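Long-range contacts in uncharacterized HIT-like protein HP_0404 (Helicobacter pylori 26695, PDB 4ZGL), which probably hydrolyses adenosine 5'-monophosphoramidates, as other HINT proteins of the histidine triad family do: residues A[20-26]-A[37-43]; A[2-8]-A[91-95]; A[46-50]-A[81-85]; A[15-19]-A[65-70]. Numbering follows the deposited sequence.

Interaction 1 (A[20-26]-A[37-43]); sequences NERFLSF and ALVIPKQ
This is an antiparallel beta hairpin, strands 23-27 and 36-41 of the HIT sheet. The axes of segments 23-26 and 37-41 approach to 4.7 Å at 162°. Leu24 faces Ile40 and Phe26 faces Leu38 as hydrogen-bonded pairs (CA-CA 5.4 and 5.5 Å), while Phe23-Pro41 and Ser25-Val39 are non-hydrogen-bonded pairs (CA-CA 4.4 Å). The bonds are Leu24 N to Ile40 O 2.9 Å, Ile40 N to Leu24 O 2.8 Å, Phe26 N to Leu38 O 3.1 Å and Leu38 N to Phe26 O 2.8 Å; Lys42 N to Arg22 O, 2.9 Å, continues the ladder. Leu24, Phe26, Leu38 and Ile40 share the face covered by helix 3-9; Phe26 (chi1 p) lays its ring across the neighbouring strand, CE1 3.7 Å from Leu38 CD1 and CE2 3.8 Å from Ile40 CD1. On the other face, toward helix 53-70, Phe23 CE1 lies 4.1 Å from Pro41 CB, and Ser25 OG donates to Leu38 O at 3.0 Å. Asn20 OD1 accepts from Arg22 N (2.9 Å) and Phe23 N (2.7 Å), an Asx turn and motif. The extended side chain of Lys42 brings NZ 2.9 Å from Asn20 O and also pairs with Glu19, so polar bonds end a ladder whose faces are mainly apolar.

Interaction 2 (A[2-8]-A[91-95]); sequences NVFEKII and VMHLH
Phe4, His93 and Val91 bury the most surface where the first turns of helix 3-9 meet the irregular segment 91-95; CA-CA distances are 6.7 Å for Phe4-His93 and 7.1 Å for Val3-Val91. Phe4, on the first turn, points its CA-to-CB bond toward that segment (chi1 m, chi2 -22°), and its ring is met from two directions. Val91 CG1 sits over one face, 3.8 Å from the ring centroid in a CH-pi contact and 3.4 Å from Phe4 CD2. The ring edge meets the face of His95 in a T-shaped stack, centroids 5.0 Å apart and planes at 75°, with Phe4 CE2 3.5 Å from His95 ND1. Val91 (chi1 t) also touches the helix start through CG2, 3.5 Å from Val3 CG1, and through CG1, 3.3 Å from Asn2 OD1. His93 (chi1 t) lies alongside the helix: its CB is 4.1 Å from Phe4 CB, its ND1 3.8 Å from Glu5 CG and its CE1 3.5 Å from Ile8 CD1, while NE2 is hydrogen-bonded to the carbonyl of Pro41. The backbone bends at Met92, centre of an inverse gamma turn, and is extended from His93 onward. His95 (chi1 p) folds back so that ND1 donates to His93 O at 2.6 Å, nearly straight at 177°. His93 and His95 belong to the His-Leu-His-Phe-His sequence of the histidine triad, the signature motif of the HIT family, here packed against the N-terminal helix.

Interaction 3 (A[46-50]-A[81-85]); sequences QDFNG and TNVGK
Following strand 36-41, the loop 46-50 crosses the end of strand 77-83, with Asp47 and Val83 closest in register (CA-CA 5.5 Å). Asp47 comes first: extended, with chi1 p, it turns toward the strand and places OD2 3.8 Å from Val83 CG1. Asp47 O accepts from Gly50 N at 3.1 Å, closing the turn around the short 3-10 segment 48-49. Phe48 (chi1 t) then presses its CB against Val83 CG2 at 3.6 Å and lies 4.3 Å by the same CB from Thr81 CG2, while its ring leads on to Phe64 and Tyr77 of the second subunit. Asn49 (chi1 m) brings ND2 within 3.6 Å of Val83 CG1, yet its OD1 is hydrogen-bonded to Tyr77 OH and its ND2 to Lys73 O, both of the second subunit. Thr81 to Val83 pair with a strand of that subunit, continuing the sheet across the dimer interface. Between loop and strand the contact is van der Waals packing centred on Val83, whereas the polar groups of Asn49 are satisfied across the interface.

Interaction 4 (A[15-19]-A[65-70]); sequences SKILE and EVVEKL
Helix-on-sheet packing joins one of the two outermost strands of this chain's antiparallel HIT sheet, 16-19, to the C-terminal part of helix 53-70, which lies across one face. The axes of segments 16-19 and 65-70 come to 8.5 Å and run at 139°, and the nearest CA atoms are those of Leu18 and Val66, 6.4 Å apart. A classic beta bulge shapes the strand: Ile17 and Leu18 are both opposite Ser25 of the adjacent strand. Ile17 departs from extended geometry (phi/psi -90/-55), and as a result the side chains of these two consecutive residues both point toward the helix instead of alternating. Ile17 (chi1 m, chi2 t) places CG2 3.7 Å from CD2 of Leu70 (chi1 m, chi2 t). Leu18 (chi1 t, chi2 p) sets CB 3.7 Å from Val66 CG1, its CD1 3.8 Å from Lys69 CD and its CD2 3.5 Å from Glu65 OE1. Glu65, Val66, Lys69 and Leu70 thus receive the two strand side chains, held by Lys69 N to Glu65 O at 3.0 Å and Leu70 N to Val66 O at 2.8 Å. Val66 and Leu70 also reach across to strand 36-41. The sole bond between the segments is weak, Lys69 NZ to Ile17 O at 3.3 Å. The seam is thus mainly hydrophobic, with the aliphatic parts of Glu65 and Lys69 flanking Leu18 where the packing reaches solvent.

How the interactions relate
Interaction 1 is the most buried of the four and relies on a regular backbone ladder; the others are partly buried and depend mostly on side-chain packing. The helices of interactions 2 and 4, 3-9 and 53-70, cover opposite faces of the hairpin of interaction 1. Interaction 1 joins interaction 2 through the bond of His93 to Pro41 and interaction 4 through backbone bonds of Ser25 to Ile17 and Leu18. Interaction 3 lies at the far edge of this chain's sheet, where the second subunit extends it, and meets interaction 2 where Thr81 OG1 bonds to His95 O. Aromatic and imidazole contacts distinguish interaction 2; aliphatic packing dominates interaction 4, while interaction 3 sets Val83 among Phe48 and polar Asp47 and Asn49.

Interaction 1 (A[20-26]-A[37-43])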
loop_
_atom_site.group_PDB
_atom_site.type_symbol
_atom_site.label_atom_id
_atom_site.label_comp_id
_atom_site.label_asym_id
_atom_site.label_seq_id
_atom_site.Cartn_x
_atom_site.Cartn_y
_atom_site.Cartn_z
ATOM N N ASN A 20 -8.018 -11.697 -12.947
ATOM C CA ASN A 20 -7.354 -11.584 -14.242
ATOM C C ASN A 20 -6.137 -12.516 -14.274
ATOM O O ASN A 20 -5.917 -13.249 -13.303
ATOM C CB ASN A 20 -7.038 -10.105 -14.557
ATOM C CG ASN A 20 -5.733 -9.621 -13.942
ATOM O OD1 ASN A 20 -5.005 -10.377 -13.309
ATOM N ND2 ASN A 20 -5.437 -8.339 -14.128
ATOM N N GLU A 21 -5.378 -12.498 -15.375
ATOM C CA GLU A 21 -4.281 -13.476 -15.596
ATOM C C GLU A 21 -3.280 -13.523 -14.452
ATOM O O GLU A 21 -2.717 -14.582 -14.180
ATOM C CB GLU A 21 -3.400 -13.265 -16.904
ATOM C CG GLU A 21 -3.963 -12.443 -18.101
ATOM C CD GLU A 21 -5.249 -13.019 -18.677
ATOM O OE1 GLU A 21 -5.534 -14.211 -18.433
ATOM O OE2 GLU A 21 -5.973 -12.278 -19.384
ATOM N N ARG A 22 -3.008 -12.372 -13.838
ATOM C CA ARG A 22 -1.956 -12.263 -12.825
ATOM C C ARG A 22 -2.452 -12.004 -11.401
ATOM O O ARG A 22 -1.701 -12.215 -10.450
ATOM C CB ARG A 22 -0.958 -11.170 -13.225
ATOM C CG ARG A 22 -0.061 -11.528 -14.402
ATOM C CD ARG A 22 0.900 -10.394 -14.713
ATOM N NE ARG A 22 1.762 -10.564 -15.892
ATOM C CZ ARG A 22 1.313 -10.488 -17.139
ATOM N NH1 ARG A 22 0.018 -10.309 -17.363
ATOM N NH2 ARG A 22 2.150 -10.625 -18.162
ATOM N N PHE A 23 -3.696 -11.550 -11.240
ATOM C CA PHE A 23 -4.216 -11.180 -9.918
ATOM C C PHE A 23 -5.615 -11.714 -9.659
ATOM O O PHE A 23 -6.330 -12.115 -10.575
ATOM C CB PHE A 23 -4.236 -9.662 -9.755
ATOM C CG PHE A 23 -2.890 -9.026 -9.899
ATOM C CD1 PHE A 23 -2.026 -8.948 -8.818
ATOM C CD2 PHE A 23 -2.482 -8.518 -11.120
ATOM C CE1 PHE A 23 -0.779 -8.367 -8.955
ATOM C CE2 PHE A 23 -1.239 -7.932 -11.263
ATOM C CZ PHE A 23 -0.386 -7.859 -10.180
ATOM N N LEU A 24 -5.989 -11.704 -8.386
ATOM C CA LEU A 24 -7.296 -12.161 -7.954
ATOM C C LEU A 24 -7.720 -11.357 -6.730
ATOM O O LEU A 24 -6.908 -11.105 -5.837
ATOM C CB LEU A 24 -7.243 -13.650 -7.610
ATOM C CG LEU A 24 -8.528 -14.275 -7.049
ATOM C CD1 LEU A 24 -9.242 -15.132 -8.083
ATOM C CD2 LEU A 24 -8.213 -15.105 -5.815
ATOM N N SER A 25 -8.988 -10.952 -6.697
ATOM C CA SER A 25 -9.538 -10.238 -5.549
ATOM C C SER A 25 -10.776 -10.944 -5.023
ATOM O O SER A 25 -11.536 -11.533 -5.792
ATOM C CB SER A 25 -9.885 -8.795 -5.916
ATOM O OG SER A 25 -10.263 -8.053 -4.765
ATOM N N PHE A 26 -10.970 -10.877 -3.710
ATOM C CA PHE A 26 -12.114 -11.508 -3.061
ATOM C C PHE A 26 -12.361 -10.908 -1.683
ATOM O O PHE A 26 -11.482 -10.272 -1.105
ATOM C CB PHE A 26 -11.901 -13.023 -2.950
ATOM C CG PHE A 26 -10.609 -13.407 -2.288
ATOM C CD1 PHE A 26 -10.553 -13.645 -0.923
ATOM C CD2 PHE A 26 -9.445 -13.527 -3.032
ATOM C CE1 PHE A 26 -9.361 -13.994 -0.317
ATOM C CE2 PHE A 26 -8.250 -13.876 -2.431
ATOM C CZ PHE A 26 -8.208 -14.110 -1.073
ATOM N N ALA A 37 -12.069 -6.058 1.072
ATOM C CA ALA A 37 -11.576 -6.939 0.015
ATOM C C ALA A 37 -10.082 -7.218 0.171
ATOM O O ALA A 37 -9.361 -6.475 0.840
ATOM C CB ALA A 37 -11.851 -6.323 -1.346
ATOM N N LEU A 38 -9.637 -8.307 -0.452
ATOM C CA LEU A 38 -8.228 -8.682 -0.480
ATOM C C LEU A 38 -7.790 -8.782 -1.928
ATOM O O LEU A 38 -8.508 -9.342 -2.749
ATOM C CB LEU A 38 -8.026 -10.031 0.205
ATOM C CG LEU A 38 -8.268 -10.057 1.713
ATOM C CD1 LEU A 38 -8.468 -11.485 2.190
ATOM C CD2 LEU A 38 -7.117 -9.397 2.456
ATOM N N VAL A 39 -6.628 -8.220 -2.245
ATOM C CA VAL A 39 -6.052 -8.334 -3.586
ATOM C C VAL A 39 -4.769 -9.149 -3.506
ATOM O O VAL A 39 -3.845 -8.785 -2.770
ATOM C CB VAL A 39 -5.732 -6.957 -4.193
ATOM C CG1 VAL A 39 -5.149 -7.116 -5.592
ATOM C CG2 VAL A 39 -6.982 -6.093 -4.216
ATOM N N ILE A 40 -4.708 -10.236 -4.275
ATOM C CA ILE A 40 -3.547 -11.131 -4.230
ATOM C C ILE A 40 -3.001 -11.453 -5.616
ATOM O O ILE A 40 -3.759 -11.541 -6.593
ATOM C CB ILE A 40 -3.754 -12.412 -3.389
ATOM C CG1 ILE A 40 -4.734 -13.409 -4.046
ATOM C CG2 ILE A 40 -4.166 -12.011 -1.985
ATOM C CD1 ILE A 40 -4.708 -14.795 -3.446
ATOM N N PRO A 41 -1.668 -11.576 -5.712
ATOM C CA PRO A 41 -1.060 -12.028 -6.956
ATOM C C PRO A 41 -1.204 -13.537 -7.062
ATOM O O PRO A 41 -1.034 -14.234 -6.065
ATOM C CB PRO A 41 0.406 -11.628 -6.786
ATOM C CG PRO A 41 0.627 -11.664 -5.313
ATOM C CD PRO A 41 -0.656 -11.152 -4.724
ATOM N N LYS A 42 -1.550 -14.030 -8.245
ATOM C CA LYS A 42 -1.662 -15.473 -8.465
ATOM C C LYS A 42 -0.296 -16.145 -8.346
ATOM O O LYS A 42 -0.197 -17.297 -7.926
ATOM C CB LYS A 42 -2.276 -15.766 -9.834
ATOM C CG LYS A 42 -3.749 -15.413 -9.940
ATOM C CD LYS A 42 -4.263 -15.689 -11.339
ATOM C CE LYS A 42 -5.778 -15.694 -11.389
ATOM N NZ LYS A 42 -6.255 -16.093 -12.740
ATOM N N GLN A 43 0.748 -15.411 -8.717
ATOM C CA GLN A 43 2.121 -15.867 -8.555
ATOM C C GLN A 43 2.443 -16.074 -7.076
ATOM O O GLN A 43 1.934 -15.356 -6.217
ATOM C CB GLN A 43 3.081 -14.846 -9.166
ATOM C CG GLN A 43 4.527 -15.307 -9.263
ATOM C CD GLN A 43 5.448 -14.216 -9.776
ATOM O OE1 GLN A 43 5.069 -13.421 -10.641
ATOM N NE2 GLN A 43 6.662 -14.166 -9.241
#

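Interaction 2 (A[2-8]-A[91-95])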
loop_
_atom_site.group_PDB
_atom_site.type_symbol
_atom_site.label_atom_id
_atom_site.label_comp_id
_atom_site.label_asym_id
_atom_site.label_seq_id
_atom_site.Cartn_x
_atom_site.Cartn_y
_atom_site.Cartn_z
ATOM N N ASN A 2 -1.234 -23.250 1.684
ATOM C CA ASN A 2 -1.533 -22.119 2.543
ATOM C C ASN A 2 -2.886 -21.606 2.088
ATOM O O ASN A 2 -3.261 -21.873 0.960
ATOM C CB ASN A 2 -0.403 -21.126 2.328
ATOM C CG ASN A 2 -0.683 -19.731 2.835
ATOM O OD1 ASN A 2 -1.430 -19.520 3.786
ATOM N ND2 ASN A 2 0.001 -18.766 2.223
ATOM N N VAL A 3 -3.624 -20.904 2.948
ATOM C CA VAL A 3 -5.041 -20.628 2.664
ATOM C C VAL A 3 -5.299 -19.851 1.366
ATOM O O VAL A 3 -6.218 -20.199 0.625
ATOM C CB VAL A 3 -5.766 -19.959 3.865
ATOM C CG1 VAL A 3 -5.244 -18.554 4.138
ATOM C CG2 VAL A 3 -7.270 -19.930 3.638
ATOM N N PHE A 4 -4.497 -18.825 1.080
ATOM C CA PHE A 4 -4.665 -18.055 -0.162
ATOM C C PHE A 4 -4.170 -18.829 -1.377
ATOM O O PHE A 4 -4.721 -18.689 -2.470
ATOM C CB PHE A 4 -3.956 -16.691 -0.097
ATOM C CG PHE A 4 -4.569 -15.710 0.875
ATOM C CD1 PHE A 4 -5.895 -15.821 1.293
ATOM C CD2 PHE A 4 -3.819 -14.642 1.343
ATOM C CE1 PHE A 4 -6.440 -14.904 2.180
ATOM C CE2 PHE A 4 -4.362 -13.723 2.227
ATOM C CZ PHE A 4 -5.675 -13.854 2.645
ATOM N N GLU A 5 -3.133 -19.641 -1.189
ATOM C CA GLU A 5 -2.630 -20.504 -2.270
ATOM C C GLU A 5 -3.697 -21.522 -2.676
ATOM O O GLU A 5 -3.855 -21.834 -3.854
ATOM C CB GLU A 5 -1.356 -21.241 -1.850
ATOM C CG GLU A 5 -0.110 -20.371 -1.747
ATOM C CD GLU A 5 1.112 -21.133 -1.252
ATOM O OE1 GLU A 5 0.965 -22.193 -0.590
ATOM O OE2 GLU A 5 2.236 -20.666 -1.538
ATOM N N LYS A 6 -4.421 -22.033 -1.682
ATOM C CA LYS A 6 -5.530 -22.952 -1.919
ATOM C C LYS A 6 -6.630 -22.295 -2.745
ATOM O O LYS A 6 -7.214 -22.929 -3.619
ATOM C CB LYS A 6 -6.103 -23.445 -0.588
ATOM C CG LYS A 6 -5.228 -24.483 0.107
ATOM C CD LYS A 6 -5.774 -24.892 1.461
ATOM C CE LYS A 6 -4.672 -25.398 2.397
ATOM N NZ LYS A 6 -5.233 -26.212 3.536
ATOM N N ILE A 7 -6.914 -21.027 -2.451
ATOM C CA ILE A 7 -7.909 -20.263 -3.204
ATOM C C ILE A 7 -7.464 -20.126 -4.653
ATOM O O ILE A 7 -8.254 -20.326 -5.574
ATOM C CB ILE A 7 -8.151 -18.870 -2.582
ATOM C CG1 ILE A 7 -8.775 -19.028 -1.194
ATOM C CG2 ILE A 7 -9.054 -18.026 -3.473
ATOM C CD1 ILE A 7 -9.060 -17.724 -0.476
ATOM N N ILE A 8 -6.190 -19.798 -4.841
ATOM C CA ILE A 8 -5.621 -19.641 -6.174
ATOM C C ILE A 8 -5.780 -20.941 -6.990
ATOM O O ILE A 8 -6.005 -20.872 -8.186
ATOM C CB ILE A 8 -4.131 -19.194 -6.098
ATOM C CG1 ILE A 8 -4.012 -17.787 -5.492
ATOM C CG2 ILE A 8 -3.480 -19.172 -7.476
ATOM C CD1 ILE A 8 -2.643 -17.485 -4.926
ATOM N N VAL A 91 -1.373 -14.685 7.133
ATOM C CA VAL A 91 -1.271 -15.565 5.972
ATOM C C VAL A 91 -0.044 -15.140 5.177
ATOM O O VAL A 91 0.097 -13.961 4.836
ATOM C CB VAL A 91 -2.525 -15.480 5.074
ATOM C CG1 VAL A 91 -2.391 -16.388 3.857
ATOM C CG2 VAL A 91 -3.774 -15.848 5.864
ATOM N N MET A 92 0.832 -16.095 4.870
ATOM C CA MET A 92 2.111 -15.796 4.221
ATOM C C MET A 92 2.029 -15.876 2.706
ATOM O O MET A 92 2.686 -16.689 2.074
ATOM C CB MET A 92 3.195 -16.722 4.750
ATOM C CG MET A 92 3.445 -16.527 6.230
ATOM S SD MET A 92 4.093 -14.881 6.587
ATOM C CE MET A 92 3.411 -14.583 8.211
ATOM N N HIS A 93 1.182 -15.022 2.144
ATOM C CA HIS A 93 1.100 -14.794 0.710
ATOM C C HIS A 93 0.795 -13.311 0.581
ATOM O O HIS A 93 -0.032 -12.788 1.321
ATOM C CB HIS A 93 0.003 -15.665 0.087
ATOM C CG HIS A 93 -0.023 -15.649 -1.412
ATOM N ND1 HIS A 93 0.532 -16.656 -2.171
ATOM C CD2 HIS A 93 -0.558 -14.767 -2.291
ATOM C CE1 HIS A 93 0.353 -16.390 -3.451
ATOM N NE2 HIS A 93 -0.305 -15.249 -3.551
ATOM N N LEU A 94 1.499 -12.630 -0.317
ATOM C CA LEU A 94 1.342 -11.192 -0.481
ATOM C C LEU A 94 -0.121 -10.865 -0.678
ATOM O O LEU A 94 -0.781 -11.441 -1.539
ATOM C CB LEU A 94 2.156 -10.685 -1.675
ATOM C CG LEU A 94 1.881 -9.247 -2.130
ATOM C CD1 LEU A 94 2.110 -8.253 -0.999
ATOM C CD2 LEU A 94 2.741 -8.910 -3.341
ATOM N N HIS A 95 -0.632 -9.947 0.128
ATOM C CA HIS A 95 -1.995 -9.483 -0.052
ATOM C C HIS A 95 -2.178 -8.067 0.455
ATOM O O HIS A 95 -1.575 -7.665 1.453
ATOM C CB HIS A 95 -2.974 -10.425 0.641
ATOM C CG HIS A 95 -2.749 -10.564 2.107
ATOM N ND1 HIS A 95 -1.752 -11.356 2.632
ATOM C CD2 HIS A 95 -3.409 -10.037 3.164
ATOM C CE1 HIS A 95 -1.801 -11.305 3.950
ATOM N NE2 HIS A 95 -2.796 -10.508 4.298
#

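Interaction 3 (A[46-50]-A[81-85])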
loop_
_atom_site.group_PDB
_atom_site.type_symbol
_atom_site.label_atom_id
_atom_site.label_comp_id
_atom_site.label_asym_id
_atom_site.label_seq_id
_atom_site.Cartn_x
_atom_site.Cartn_y
_atom_site.Cartn_z
ATOM N N GLN A 46 5.435 -14.118 -1.141
ATOM C CA GLN A 46 5.125 -14.180 0.287
ATOM C C GLN A 46 4.680 -12.859 0.905
ATOM O O GLN A 46 3.799 -12.842 1.763
ATOM C CB GLN A 46 6.344 -14.704 1.047
ATOM C CG GLN A 46 6.065 -15.058 2.498
ATOM C CD GLN A 46 7.243 -15.722 3.164
ATOM O OE1 GLN A 46 7.997 -16.450 2.525
ATOM N NE2 GLN A 46 7.405 -15.484 4.455
ATOM N N ASP A 47 5.317 -11.767 0.496
ATOM C CA ASP A 47 5.030 -10.448 1.056
ATOM C C ASP A 47 5.459 -9.338 0.093
ATOM O O ASP A 47 5.914 -9.618 -1.020
ATOM C CB ASP A 47 5.702 -10.292 2.427
ATOM C CG ASP A 47 7.217 -10.497 2.381
ATOM O OD1 ASP A 47 7.827 -10.415 1.290
ATOM O OD2 ASP A 47 7.806 -10.738 3.453
ATOM N N PHE A 48 5.295 -8.085 0.515
ATOM C CA PHE A 48 5.577 -6.944 -0.346
ATOM C C PHE A 48 7.044 -6.879 -0.753
ATOM O O PHE A 48 7.369 -6.491 -1.871
ATOM C CB PHE A 48 5.169 -5.644 0.338
ATOM C CG PHE A 48 5.258 -4.441 -0.550
ATOM C CD1 PHE A 48 4.307 -4.217 -1.540
ATOM C CD2 PHE A 48 6.296 -3.529 -0.406
ATOM C CE1 PHE A 48 4.391 -3.105 -2.369
ATOM C CE2 PHE A 48 6.384 -2.418 -1.227
ATOM C CZ PHE A 48 5.429 -2.204 -2.209
ATOM N N ASN A 49 7.936 -7.257 0.151
ATOM C CA ASN A 49 9.363 -7.301 -0.187
ATOM C C ASN A 49 9.703 -8.127 -1.428
ATOM O O ASN A 49 10.682 -7.827 -2.116
ATOM C CB ASN A 49 10.196 -7.801 1.002
ATOM C CG ASN A 49 10.359 -6.748 2.081
ATOM O OD1 ASN A 49 10.157 -5.555 1.848
ATOM N ND2 ASN A 49 10.736 -7.187 3.270
ATOM N N GLY A 50 8.903 -9.154 -1.705
ATOM C CA GLY A 50 9.171 -10.082 -2.799
ATOM C C GLY A 50 8.361 -9.853 -4.063
ATOM O O GLY A 50 8.190 -10.774 -4.848
ATOM N N THR A 81 -0.921 -3.361 3.454
ATOM C CA THR A 81 -0.307 -4.682 3.385
ATOM C C THR A 81 0.691 -4.831 4.528
ATOM O O THR A 81 1.444 -3.908 4.830
ATOM C CB THR A 81 0.349 -4.952 2.013
ATOM O OG1 THR A 81 0.827 -6.300 1.967
ATOM C CG2 THR A 81 1.496 -3.990 1.740
ATOM N N ASN A 82 0.666 -5.993 5.173
ATOM C CA ASN A 82 1.573 -6.298 6.275
ATOM C C ASN A 82 2.737 -7.139 5.779
ATOM O O ASN A 82 2.536 -8.175 5.152
ATOM C CB ASN A 82 0.828 -7.042 7.374
ATOM C CG ASN A 82 -0.360 -6.260 7.894
ATOM O OD1 ASN A 82 -1.509 -6.672 7.739
ATOM N ND2 ASN A 82 -0.086 -5.124 8.517
ATOM N N VAL A 83 3.949 -6.676 6.053
ATOM C CA VAL A 83 5.148 -7.357 5.607
ATOM C C VAL A 83 5.807 -8.043 6.803
ATOM O O VAL A 83 6.459 -7.402 7.626
ATOM C CB VAL A 83 6.119 -6.373 4.935
ATOM C CG1 VAL A 83 7.269 -7.118 4.277
ATOM C CG2 VAL A 83 5.382 -5.536 3.904
ATOM N N GLY A 84 5.604 -9.354 6.899
ATOM C CA GLY A 84 6.199 -10.164 7.954
ATOM C C GLY A 84 5.297 -10.342 9.162
ATOM O O GLY A 84 4.411 -9.529 9.414
ATOM N N LYS A 85 5.529 -11.420 9.909
ATOM C CA LYS A 85 4.742 -11.724 11.100
ATOM C C LYS A 85 4.795 -10.628 12.160
ATOM O O LYS A 85 3.835 -10.431 12.889
ATOM C CB LYS A 85 5.205 -13.048 11.731
ATOM C CG LYS A 85 6.550 -12.946 12.454
ATOM C CD LYS A 85 7.005 -14.218 13.168
ATOM C CE LYS A 85 8.198 -14.004 14.209
ATOM N NZ LYS A 85 7.847 -14.010 15.671
#

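Interaction 4 (A[15-19]-A[65-70])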
loop_
_atom_site.group_PDB
_atom_site.type_symbol
_atom_site.label_atom_id
_atom_site.label_comp_id
_atom_site.label_asym_id
_atom_site.label_seq_id
_atom_site.Cartn_x
_atom_site.Cartn_y
_atom_site.Cartn_z
ATOM N N SER A 15 -15.453 -15.603 -2.347
ATOM C CA SER A 15 -16.360 -14.638 -2.958
ATOM C C SER A 15 -15.547 -13.729 -3.861
ATOM O O SER A 15 -15.170 -12.618 -3.479
ATOM C CB SER A 15 -17.096 -13.821 -1.896
ATOM O OG SER A 15 -17.986 -14.639 -1.163
ATOM N N LYS A 16 -15.276 -14.222 -5.062
ATOM C CA LYS A 16 -14.455 -13.522 -6.028
ATOM C C LYS A 16 -15.087 -12.189 -6.465
ATOM O O LYS A 16 -16.227 -12.142 -6.915
ATOM C CB LYS A 16 -14.182 -14.464 -7.215
ATOM C CG LYS A 16 -13.764 -13.725 -8.488
ATOM C CD LYS A 16 -13.613 -14.564 -9.737
ATOM C CE LYS A 16 -14.025 -13.953 -11.029
ATOM N NZ LYS A 16 -14.401 -14.985 -12.022
ATOM N N ILE A 17 -14.327 -11.108 -6.308
ATOM C CA ILE A 17 -14.762 -9.770 -6.699
ATOM C C ILE A 17 -14.352 -9.522 -8.147
ATOM O O ILE A 17 -15.191 -9.188 -8.982
ATOM C CB ILE A 17 -14.149 -8.690 -5.783
ATOM C CG1 ILE A 17 -14.715 -8.845 -4.360
ATOM C CG2 ILE A 17 -14.437 -7.298 -6.339
ATOM C CD1 ILE A 17 -13.971 -8.085 -3.285
ATOM N N LEU A 18 -13.059 -9.686 -8.420
ATOM C CA LEU A 18 -12.503 -9.540 -9.760
ATOM C C LEU A 18 -11.314 -10.480 -9.909
ATOM O O LEU A 18 -10.664 -10.825 -8.925
ATOM C CB LEU A 18 -12.047 -8.097 -10.007
ATOM C CG LEU A 18 -11.891 -7.672 -11.482
ATOM C CD1 LEU A 18 -13.199 -7.250 -12.181
ATOM C CD2 LEU A 18 -10.892 -6.512 -11.566
ATOM N N GLU A 19 -11.031 -10.885 -11.141
ATOM C CA GLU A 19 -9.897 -11.748 -11.435
ATOM C C GLU A 19 -9.309 -11.431 -12.803
ATOM O O GLU A 19 -10.004 -10.963 -13.707
ATOM C CB GLU A 19 -10.338 -13.210 -11.401
ATOM C CG GLU A 19 -9.223 -14.217 -11.649
ATOM C CD GLU A 19 -9.687 -15.661 -11.528
ATOM O OE1 GLU A 19 -10.894 -15.929 -11.739
ATOM O OE2 GLU A 19 -8.830 -16.527 -11.232
ATOM N N GLU A 65 -9.274 -1.133 -10.581
ATOM C CA GLU A 65 -10.418 -1.872 -11.112
ATOM C C GLU A 65 -11.301 -2.449 -10.012
ATOM O O GLU A 65 -12.530 -2.472 -10.148
ATOM C CB GLU A 65 -9.955 -2.983 -12.049
ATOM C CG GLU A 65 -9.339 -2.475 -13.342
ATOM C CD GLU A 65 -8.855 -3.591 -14.255
ATOM O OE1 GLU A 65 -9.301 -4.745 -14.100
ATOM O OE2 GLU A 65 -8.021 -3.315 -15.144
ATOM N N VAL A 66 -10.692 -2.899 -8.917
ATOM C CA VAL A 66 -11.501 -3.498 -7.860
ATOM C C VAL A 66 -12.280 -2.433 -7.100
ATOM O O VAL A 66 -13.484 -2.566 -6.972
ATOM C CB VAL A 66 -10.816 -4.502 -6.953
ATOM C CG1 VAL A 66 -10.309 -5.707 -7.745
ATOM C CG2 VAL A 66 -9.726 -3.826 -6.215
ATOM N N VAL A 67 -11.607 -1.376 -6.636
ATOM C CA VAL A 67 -12.287 -0.305 -5.890
ATOM C C VAL A 67 -13.403 0.347 -6.692
ATOM O O VAL A 67 -14.384 0.832 -6.123
ATOM C CB VAL A 67 -11.332 0.806 -5.398
ATOM C CG1 VAL A 67 -10.387 0.262 -4.339
ATOM C CG2 VAL A 67 -10.570 1.452 -6.552
ATOM N N GLU A 68 -13.261 0.355 -8.013
ATOM C CA GLU A 68 -14.298 0.945 -8.848
ATOM C C GLU A 68 -15.452 -0.049 -9.024
ATOM O O GLU A 68 -16.608 0.349 -8.985
ATOM C CB GLU A 68 -13.730 1.532 -10.136
ATOM C CG GLU A 68 -14.167 0.847 -11.421
ATOM C CD GLU A 68 -13.542 1.478 -12.654
ATOM O OE1 GLU A 68 -12.842 2.520 -12.508
ATOM O OE2 GLU A 68 -13.760 0.938 -13.768
ATOM N N LYS A 69 -15.147 -1.341 -9.136
ATOM C CA LYS A 69 -16.183 -2.371 -9.079
ATOM C C LYS A 69 -16.938 -2.361 -7.752
ATOM O O LYS A 69 -18.155 -2.503 -7.733
ATOM C CB LYS A 69 -15.590 -3.761 -9.282
ATOM C CG LYS A 69 -16.665 -4.821 -9.456
ATOM C CD LYS A 69 -16.276 -5.854 -10.494
ATOM C CE LYS A 69 -17.359 -6.859 -10.752
ATOM N NZ LYS A 69 -17.961 -7.598 -9.622
ATOM N N LEU A 70 -16.220 -2.216 -6.644
ATOM C CA LEU A 70 -16.874 -2.147 -5.334
ATOM C C LEU A 70 -17.589 -0.823 -5.085
ATOM O O LEU A 70 -18.389 -0.735 -4.170
ATOM C CB LEU A 70 -15.884 -2.414 -4.198
ATOM C CG LEU A 70 -15.145 -3.753 -4.228
ATOM C CD1 LEU A 70 -14.069 -3.795 -3.154
ATOM C CD2 LEU A 70 -16.122 -4.904 -4.049
#